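PDB 2ZZI: metallo-beta-lactamase superfamily protein from Thermus thermophilus, which probably acts as a metal-dependent hydrolase of the metallo-beta-lactamase superfamily, holding two metal ions close together, both iron(III) in this crystal. Local coordinates for residues L11-Y16 / F57-A62; A49-H54 / P73-P78; P176-H181 / T188-E193. All coordinates share one frame; numbering follows the deposited sequence.

Contact 1: residues L11-Y16 / F57-A62; sequences LQENAY and FDHVGA. With FE (Fe (III) ion), chain D.
E13 lies against the H59 ring in a CH-pi contact. Its CG sits over one ring face, 3.8 Å from the centroid and 23° off the normal. Chi1 of 167° sends the chain away from the backbone N, and a bend at chi2 lays the carboxylate roughly flat against the imidazole. The two planes are 28° apart.

Apolar contact is confined to L11. Its CD1 is 4.2 Å from F57 CZ, in an oblique approach to the ring, and 4.2 Å from D58 CB. F57 also packs on helix 81-92 and on W94.

Metal bonds come from the 57-62 side. D58 OD2 binds one iron at 2.1 Å, and H59 NE2 binds the same ion. Water 1 ligates this iron and donates a hydrogen bond of 2.8 Å to D58 OD1. D144 and H184 complete the shell. D58 and H59 end the HxHxDH motif of the superfamily.

E13 gives the metal no ligand but packs over one face of the first-shell H59. The ring's rotation is fixed at both nitrogens: NE2 by iron, ND1 by a hydrogen bond to D28. The D28 carboxylate at ND1 would probably polarise the imidazole.

Contact 2: residues A49-H54 / P73-P78; sequences AILLTH and PVYLHP. With FE (Fe (III) ion), chain C.
L52 swings CG away from its own carbonyl carbon (chi1 -53°), while V74 points CG1 away from its backbone N (chi1 177°). These turns bring L52 CD1 to 3.6 Å from V74 CG1. L76 adds its CD1 at 3.8 Å from L52 CB. Y75 and L51 meet on the other face of the sheet, running side by side, with L51 CD1 4.0 Å from Y75 CD2. A49 CB comes to the edge of the same ring.

The backbones pair as parallel strands, I50 opposite V74 and L51 opposite Y75. I50 N donates to P73 O at 3.2 Å. Y75 N donates to I50 O at 2.9 Å, and L52 N to Y75 O at 3.0 Å. The link between the strands contains helix 63-70, which packs on I50 and V74. This is a beta-alpha-beta crossover.

Past the paired residues the chain runs on as a loop into the metal site. H54 NE2 binds the second iron at 2.3 Å. H54 ND1 donates to T53 OG1 at 3.2 Å, tilted 26° out of the ring plane, and T53 OG1 is in turn hydrogen-bonded to D28.

Both nitrogens of H54 are thus engaged, which limits rotation of the ring. The apolar strand pair holds the backbone from which this ligand is presented. T53 acts as its second shell.

Contact 3: residues P176-H181 / T188-E193; sequences PETRVH and TTLGLE
T188, V180 and L190 carry this beta hairpin, whose second strand passes directly into helix 190-196. Strands 179-182 and 188-189 are antiparallel. V180 and T188 form a hydrogen-bonded pair, and R179 and T189 a non-hydrogen-bonded one.

V180 and T188 lie side by side on one face of the sheet. V180 CB is 3.6 Å from T188 CG2. V180 N donates to T188 O at 2.8 Å, with the donor well above the carbonyl plane. The return bond, T188 N to V180 O, is weak at 3.4 Å. V180 also reaches forward: its CG2 touches the T189 backbone and lies 4.1 Å from L190 CD2.

L190 is the first residue of the helix. Its side chain runs alongside T178, where CD1 packs on T178 CB. L172 and L174 also touch this leucine, which makes its surroundings largely apolar. The helix start is held by the approach to the first strand. L190 N donates to T178 O at 3.3 Å. G191 N donates to P176 O at 2.8 Å, in the carbonyl plane and on a lone pair. T189 is the N-cap, and its OG1 accepts from L192 N at 2.9 Å. Carbonyls of one segment and a threonine hydroxyl thus satisfy the first three helix amides.

T188 ties the strand to the helix through the other branch of its side chain. Chi1 of -174° places OG1 opposite the backbone N. OG1 donates to E193 OE1 at 2.6 Å, using the anti lone pair of this oxygen, which also forms a salt bridge with R148 NE.

In the fold
Contacts 1 and 2 sit near the centre of the chain and share the two-iron site. Contact 1 supplies D58 and H59 to one ion, contact 2 supplies H54 to the other, and water 1 belongs to both. They also touch directly, through H59 with H54 and V60 with L52. D28 bonds H59 directly and reaches H54 only by way of T53. Strands 13-20 and 50-51 belong to the same six-stranded sheet. Contact 2 is the buried one, built from strand bonds and apolar packing, whereas contact 1 relies on side chains and metal. Contact 3 belongs to the other sheet, nearer the surface. It has hairpin and helix-cap bonds, and meets contact 1 where Y16 packs on H181.

Contact 1: residues L11-Y16 / F57-A62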
loop_
_atom_site.group_PDB
_atom_site.type_symbol
_atom_site.label_atom_id
_atom_site.label_comp_id
_atom_site.label_asym_id
_atom_site.label_seq_id
_atom_site.Cartn_x
_atom_site.Cartn_y
_atom_site.Cartn_z
ATOM N N LEU A 11 -5.205 9.627 9.621
ATOM C CA LEU A 11 -3.764 9.741 9.401
ATOM C C LEU A 11 -3.424 10.105 7.962
ATOM O O LEU A 11 -2.259 10.087 7.568
ATOM C CB LEU A 11 -3.035 8.452 9.785
ATOM C CG LEU A 11 -2.994 8.002 11.248
ATOM C CD1 LEU A 11 -1.819 7.043 11.441
ATOM C CD2 LEU A 11 -2.885 9.183 12.193
ATOM N N GLN A 12 -4.445 10.418 7.177
ATOM C CA GLN A 12 -4.244 10.854 5.800
ATOM C C GLN A 12 -3.350 9.934 4.980
ATOM O O GLN A 12 -2.309 10.362 4.485
ATOM C CB GLN A 12 -3.667 12.272 5.771
ATOM C CG GLN A 12 -4.649 13.339 6.213
ATOM C CD GLN A 12 -5.959 13.276 5.440
ATOM O OE1 GLN A 12 -6.180 14.044 4.501
ATOM N NE2 GLN A 12 -6.826 12.345 5.824
ATOM N N GLU A 13 -3.760 8.683 4.815
ATOM C CA GLU A 13 -2.995 7.744 3.993
ATOM C C GLU A 13 -3.359 7.897 2.512
ATOM O O GLU A 13 -4.359 8.522 2.188
ATOM C CB GLU A 13 -3.207 6.307 4.487
ATOM C CG GLU A 13 -2.720 5.228 3.535
ATOM C CD GLU A 13 -3.845 4.634 2.703
ATOM O OE1 GLU A 13 -4.941 4.414 3.264
ATOM O OE2 GLU A 13 -3.628 4.381 1.496
ATOM N N ASN A 14 -2.553 7.332 1.619
ATOM C CA ASN A 14 -2.751 7.525 0.179
ATOM C C ASN A 14 -3.210 6.299 -0.604
ATOM O O ASN A 14 -2.385 5.560 -1.150
ATOM C CB ASN A 14 -1.480 8.076 -0.463
ATOM C CG ASN A 14 -1.151 9.463 0.018
ATOM O OD1 ASN A 14 -0.039 9.950 -0.172
ATOM N ND2 ASN A 14 -2.121 10.110 0.657
ATOM N N ALA A 15 -4.525 6.104 -0.677
ATOM C CA ALA A 15 -5.107 5.043 -1.489
ATOM C C ALA A 15 -5.008 5.422 -2.956
ATOM O O ALA A 15 -5.110 6.596 -3.301
ATOM C CB ALA A 15 -6.552 4.818 -1.102
ATOM N N TYR A 16 -4.803 4.437 -3.822
ATOM C CA TYR A 16 -4.686 4.704 -5.252
ATOM C C TYR A 16 -5.637 3.846 -6.087
ATOM O O TYR A 16 -5.767 2.638 -5.861
ATOM C CB TYR A 16 -3.256 4.468 -5.733
ATOM C CG TYR A 16 -2.210 5.332 -5.068
ATOM C CD1 TYR A 16 -1.777 6.508 -5.661
ATOM C CD2 TYR A 16 -1.637 4.959 -3.859
ATOM C CE1 TYR A 16 -0.811 7.290 -5.068
ATOM C CE2 TYR A 16 -0.669 5.737 -3.255
ATOM C CZ TYR A 16 -0.258 6.902 -3.864
ATOM O OH TYR A 16 0.706 7.684 -3.271
ATOM N N PHE A 57 -3.201 -0.919 9.992
ATOM C CA PHE A 57 -4.594 -0.484 10.098
ATOM C C PHE A 57 -4.922 0.748 9.244
ATOM O O PHE A 57 -6.011 0.838 8.671
ATOM C CB PHE A 57 -4.968 -0.228 11.562
ATOM C CG PHE A 57 -4.488 1.096 12.089
ATOM C CD1 PHE A 57 -3.353 1.173 12.874
ATOM C CD2 PHE A 57 -5.176 2.266 11.796
ATOM C CE1 PHE A 57 -2.906 2.388 13.355
ATOM C CE2 PHE A 57 -4.735 3.487 12.277
ATOM C CZ PHE A 57 -3.598 3.546 13.058
ATOM N N ASP A 58 -3.984 1.688 9.164
ATOM C CA ASP A 58 -4.204 2.926 8.419
ATOM C C ASP A 58 -4.228 2.712 6.899
ATOM O O ASP A 58 -4.364 3.664 6.127
ATOM C CB ASP A 58 -3.170 3.997 8.816
ATOM C CG ASP A 58 -1.732 3.595 8.485
ATOM O OD1 ASP A 58 -1.237 2.590 9.034
ATOM O OD2 ASP A 58 -1.082 4.303 7.689
ATOM N N HIS A 59 -4.111 1.458 6.472
ATOM C CA HIS A 59 -4.072 1.136 5.048
ATOM C C HIS A 59 -5.177 0.161 4.645
ATOM O O HIS A 59 -5.394 -0.080 3.458
ATOM C CB HIS A 59 -2.708 0.545 4.675
ATOM C CG HIS A 59 -1.576 1.520 4.767
ATOM N ND1 HIS A 59 -1.004 2.104 3.657
ATOM C CD2 HIS A 59 -0.909 2.016 5.836
ATOM C CE1 HIS A 59 -0.035 2.917 4.038
ATOM N NE2 HIS A 59 0.042 2.883 5.355
ATOM N N VAL A 60 -5.873 -0.391 5.637
ATOM C CA VAL A 60 -6.811 -1.482 5.401
ATOM C C VAL A 60 -8.163 -1.256 6.073
ATOM O O VAL A 60 -8.993 -2.166 6.133
ATOM C CB VAL A 60 -6.238 -2.818 5.921
ATOM C CG1 VAL A 60 -4.951 -3.175 5.182
ATOM C CG2 VAL A 60 -5.991 -2.744 7.419
ATOM N N GLY A 61 -8.380 -0.043 6.568
ATOM C CA GLY A 61 -9.554 0.259 7.382
ATOM C C GLY A 61 -10.861 0.330 6.619
ATOM O O GLY A 61 -11.942 0.332 7.219
ATOM N N ALA A 62 -10.772 0.388 5.296
ATOM C CA ALA A 62 -11.964 0.521 4.465
ATOM C C ALA A 62 -12.270 -0.774 3.719
ATOM O O ALA A 62 -13.355 -0.936 3.154
ATOM C CB ALA A 62 -11.800 1.678 3.482
HETATM FE FE FE D . 0.950 3.997 7.090
HETATM O O HOH W 1 1.468 2.125 8.628
#

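Contact 2: residues A49-H54 / P73-P78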
loop_
_atom_site.group_PDB
_atom_site.type_symbol
_atom_site.label_atom_id
_atom_site.label_comp_id
_atom_site.label_asym_id
_atom_site.label_seq_id
_atom_site.Cartn_x
_atom_site.Cartn_y
_atom_site.Cartn_z
ATOM N N ALA A 49 -10.179 -5.376 -7.907
ATOM C CA ALA A 49 -9.481 -6.017 -6.792
ATOM C C ALA A 49 -8.794 -5.001 -5.886
ATOM O O ALA A 49 -8.268 -3.989 -6.359
ATOM C CB ALA A 49 -8.463 -7.008 -7.313
ATOM N N ILE A 50 -8.802 -5.286 -4.587
ATOM C CA ILE A 50 -8.095 -4.480 -3.596
ATOM C C ILE A 50 -6.700 -5.042 -3.329
ATOM O O ILE A 50 -6.561 -6.169 -2.869
ATOM C CB ILE A 50 -8.862 -4.445 -2.262
ATOM C CG1 ILE A 50 -10.150 -3.633 -2.403
ATOM C CG2 ILE A 50 -7.988 -3.868 -1.163
ATOM C CD1 ILE A 50 -10.878 -3.428 -1.098
ATOM N N LEU A 51 -5.671 -4.255 -3.626
ATOM C CA LEU A 51 -4.286 -4.635 -3.330
ATOM C C LEU A 51 -3.738 -3.904 -2.101
ATOM O O LEU A 51 -3.902 -2.691 -1.954
ATOM C CB LEU A 51 -3.378 -4.387 -4.534
ATOM C CG LEU A 51 -3.451 -5.490 -5.581
ATOM C CD1 LEU A 51 -4.897 -5.707 -5.991
ATOM C CD2 LEU A 51 -2.572 -5.185 -6.787
ATOM N N LEU A 52 -3.080 -4.656 -1.226
ATOM C CA LEU A 52 -2.545 -4.104 0.006
ATOM C C LEU A 52 -1.031 -4.201 0.023
ATOM O O LEU A 52 -0.475 -5.283 -0.138
ATOM C CB LEU A 52 -3.130 -4.852 1.198
ATOM C CG LEU A 52 -4.657 -4.911 1.194
ATOM C CD1 LEU A 52 -5.173 -5.629 2.427
ATOM C CD2 LEU A 52 -5.215 -3.501 1.112
ATOM N N THR A 53 -0.366 -3.067 0.212
ATOM C CA THR A 53 1.090 -3.037 0.281
ATOM C C THR A 53 1.558 -3.630 1.601
ATOM O O THR A 53 2.584 -4.303 1.657
ATOM C CB THR A 53 1.639 -1.613 0.143
ATOM O OG1 THR A 53 0.992 -0.763 1.094
ATOM C CG2 THR A 53 1.385 -1.079 -1.241
ATOM N N HIS A 54 0.797 -3.363 2.660
ATOM C CA HIS A 54 0.990 -4.013 3.956
ATOM C C HIS A 54 -0.301 -3.939 4.763
ATOM O O HIS A 54 -1.264 -3.315 4.332
ATOM C CB HIS A 54 2.191 -3.440 4.729
ATOM C CG HIS A 54 2.086 -1.980 5.045
ATOM N ND1 HIS A 54 2.151 -1.000 4.079
ATOM C CD2 HIS A 54 1.955 -1.334 6.228
ATOM C CE1 HIS A 54 2.047 0.186 4.650
ATOM N NE2 HIS A 54 1.929 0.012 5.954
ATOM N N PRO A 73 -12.022 -9.371 -4.371
ATOM C CA PRO A 73 -11.031 -10.177 -3.683
ATOM C C PRO A 73 -9.960 -9.256 -3.110
ATOM O O PRO A 73 -9.736 -8.168 -3.643
ATOM C CB PRO A 73 -10.443 -11.037 -4.805
ATOM C CG PRO A 73 -10.591 -10.212 -6.012
ATOM C CD PRO A 73 -11.875 -9.441 -5.834
ATOM N N VAL A 74 -9.311 -9.683 -2.031
ATOM C CA VAL A 74 -8.294 -8.870 -1.375
ATOM C C VAL A 74 -6.918 -9.539 -1.421
ATOM O O VAL A 74 -6.709 -10.589 -0.816
ATOM C CB VAL A 74 -8.669 -8.597 0.092
ATOM C CG1 VAL A 74 -7.578 -7.806 0.776
ATOM C CG2 VAL A 74 -10.003 -7.864 0.178
ATOM N N TYR A 75 -5.985 -8.925 -2.143
ATOM C CA TYR A 75 -4.618 -9.422 -2.218
ATOM C C TYR A 75 -3.724 -8.855 -1.115
ATOM O O TYR A 75 -3.624 -7.642 -0.939
ATOM C CB TYR A 75 -4.013 -9.105 -3.581
ATOM C CG TYR A 75 -4.580 -9.942 -4.691
ATOM C CD1 TYR A 75 -3.957 -11.119 -5.083
ATOM C CD2 TYR A 75 -5.744 -9.563 -5.348
ATOM C CE1 TYR A 75 -4.474 -11.892 -6.099
ATOM C CE2 TYR A 75 -6.269 -10.332 -6.369
ATOM C CZ TYR A 75 -5.628 -11.496 -6.737
ATOM O OH TYR A 75 -6.142 -12.273 -7.748
ATOM N N LEU A 76 -3.069 -9.753 -0.386
ATOM C CA LEU A 76 -2.150 -9.382 0.683
ATOM C C LEU A 76 -1.066 -10.439 0.827
ATOM O O LEU A 76 -1.336 -11.630 0.698
ATOM C CB LEU A 76 -2.898 -9.241 2.011
ATOM C CG LEU A 76 -2.039 -9.021 3.260
ATOM C CD1 LEU A 76 -1.465 -7.614 3.285
ATOM C CD2 LEU A 76 -2.834 -9.304 4.525
ATOM N N HIS A 77 0.161 -10.002 1.095
ATOM C CA HIS A 77 1.248 -10.927 1.376
ATOM C C HIS A 77 1.002 -11.628 2.704
ATOM O O HIS A 77 0.841 -10.977 3.732
ATOM C CB HIS A 77 2.589 -10.200 1.425
ATOM C CG HIS A 77 3.768 -11.117 1.332
ATOM N ND1 HIS A 77 4.132 -11.968 2.353
ATOM C CD2 HIS A 77 4.657 -11.327 0.332
ATOM C CE1 HIS A 77 5.196 -12.658 1.989
ATOM N NE2 HIS A 77 5.535 -12.288 0.766
ATOM N N PRO A 78 0.979 -12.966 2.676
ATOM C CA PRO A 78 0.714 -13.857 3.808
ATOM C C PRO A 78 1.504 -13.530 5.081
ATOM O O PRO A 78 0.991 -13.730 6.181
ATOM C CB PRO A 78 1.118 -15.244 3.277
ATOM C CG PRO A 78 1.740 -15.010 1.931
ATOM C CD PRO A 78 1.205 -13.716 1.433
HETATM FE FE FE C . 2.583 1.289 7.695
HETATM O O HOH W 1 1.468 2.125 8.628
#

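Contact 3: residues P176-H181 / T188-E193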
loop_
_atom_site.group_PDB
_atom_site.type_symbol
_atom_site.label_atom_id
_atom_site.label_comp_id
_atom_site.label_asym_id
_atom_site.label_seq_id
_atom_site.Cartn_x
_atom_site.Cartn_y
_atom_site.Cartn_z
ATOM N N PRO A 176 15.958 5.548 -11.689
ATOM C CA PRO A 176 15.988 6.788 -10.913
ATOM C C PRO A 176 14.757 7.632 -11.208
ATOM O O PRO A 176 14.196 8.265 -10.308
ATOM C CB PRO A 176 17.239 7.497 -11.436
ATOM C CG PRO A 176 18.147 6.381 -11.838
ATOM C CD PRO A 176 17.243 5.284 -12.363
ATOM N N GLU A 177 14.338 7.625 -12.468
ATOM C CA GLU A 177 13.196 8.415 -12.891
ATOM C C GLU A 177 11.896 7.786 -12.412
ATOM O O GLU A 177 10.817 8.311 -12.665
ATOM C CB GLU A 177 13.180 8.561 -14.414
ATOM N N THR A 178 11.982 6.661 -11.716
ATOM C CA THR A 178 10.755 6.014 -11.267
ATOM C C THR A 178 9.976 6.877 -10.267
ATOM O O THR A 178 10.512 7.348 -9.258
ATOM C CB THR A 178 11.000 4.616 -10.676
ATOM O OG1 THR A 178 11.893 3.889 -11.528
ATOM C CG2 THR A 178 9.675 3.859 -10.557
ATOM N N ARG A 179 8.701 7.069 -10.580
ATOM C CA ARG A 179 7.761 7.816 -9.760
ATOM C C ARG A 179 7.367 7.012 -8.520
ATOM O O ARG A 179 6.824 5.913 -8.632
ATOM C CB ARG A 179 6.499 8.055 -10.589
ATOM C CG ARG A 179 5.754 9.357 -10.349
ATOM C CD ARG A 179 6.357 10.192 -9.247
ATOM N NE ARG A 179 5.341 11.049 -8.643
ATOM C CZ ARG A 179 5.165 12.334 -8.937
ATOM N NH1 ARG A 179 5.954 12.927 -9.829
ATOM N NH2 ARG A 179 4.200 13.025 -8.333
ATOM N N VAL A 180 7.620 7.564 -7.337
ATOM C CA VAL A 180 7.213 6.918 -6.094
ATOM C C VAL A 180 5.820 7.379 -5.683
ATOM O O VAL A 180 5.543 8.575 -5.652
ATOM C CB VAL A 180 8.200 7.230 -4.950
ATOM C CG1 VAL A 180 7.867 6.401 -3.713
ATOM C CG2 VAL A 180 9.638 6.982 -5.401
ATOM N N HIS A 181 4.946 6.422 -5.379
ATOM C CA HIS A 181 3.627 6.709 -4.823
ATOM C C HIS A 181 3.535 6.110 -3.427
ATOM O O HIS A 181 3.196 4.937 -3.267
ATOM C CB HIS A 181 2.524 6.124 -5.705
ATOM C CG HIS A 181 2.517 6.669 -7.095
ATOM N ND1 HIS A 181 1.597 7.600 -7.524
ATOM C CD2 HIS A 181 3.334 6.431 -8.148
ATOM C CE1 HIS A 181 1.845 7.911 -8.784
ATOM N NE2 HIS A 181 2.894 7.216 -9.186
ATOM N N THR A 188 7.276 11.443 -5.072
ATOM C CA THR A 188 8.684 11.737 -5.287
ATOM C C THR A 188 9.285 10.786 -6.323
ATOM O O THR A 188 8.562 10.187 -7.117
ATOM C CB THR A 188 9.476 11.637 -3.965
ATOM O OG1 THR A 188 10.827 12.074 -4.168
ATOM C CG2 THR A 188 9.471 10.201 -3.447
ATOM N N THR A 189 10.609 10.652 -6.304
ATOM C CA THR A 189 11.319 9.773 -7.230
ATOM C C THR A 189 12.510 9.090 -6.559
ATOM O O THR A 189 13.109 9.625 -5.618
ATOM C CB THR A 189 11.859 10.553 -8.446
ATOM O OG1 THR A 189 12.818 11.527 -8.006
ATOM C CG2 THR A 189 10.727 11.250 -9.185
ATOM N N LEU A 190 12.866 7.914 -7.061
ATOM C CA LEU A 190 14.030 7.200 -6.557
ATOM C C LEU A 190 15.292 8.046 -6.725
ATOM O O LEU A 190 16.188 8.031 -5.873
ATOM C CB LEU A 190 14.187 5.868 -7.289
ATOM C CG LEU A 190 12.963 4.957 -7.203
ATOM C CD1 LEU A 190 13.077 3.807 -8.192
ATOM C CD2 LEU A 190 12.803 4.439 -5.785
ATOM N N GLY A 191 15.360 8.781 -7.829
ATOM C CA GLY A 191 16.509 9.639 -8.085
ATOM C C GLY A 191 16.595 10.760 -7.067
ATOM O O GLY A 191 17.663 11.021 -6.503
ATOM N N LEU A 192 15.461 11.420 -6.835
ATOM C CA LEU A 192 15.401 12.535 -5.899
ATOM C C LEU A 192 15.795 12.088 -4.498
ATOM O O LEU A 192 16.613 12.727 -3.833
ATOM C CB LEU A 192 14.002 13.147 -5.876
ATOM C CG LEU A 192 13.910 14.424 -5.039
ATOM C CD1 LEU A 192 14.938 15.418 -5.529
ATOM C CD2 LEU A 192 12.512 15.032 -5.072
ATOM N N GLU A 193 15.220 10.977 -4.055
ATOM C CA GLU A 193 15.477 10.483 -2.710
ATOM C C GLU A 193 16.927 10.060 -2.529
ATOM O O GLU A 193 17.524 10.305 -1.481
ATOM C CB GLU A 193 14.529 9.331 -2.370
ATOM C CG GLU A 193 13.066 9.750 -2.291
ATOM C CD GLU A 193 12.865 11.029 -1.497
ATOM O OE1 GLU A 193 12.021 11.847 -1.911
ATOM O OE2 GLU A 193 13.547 11.222 -0.466
#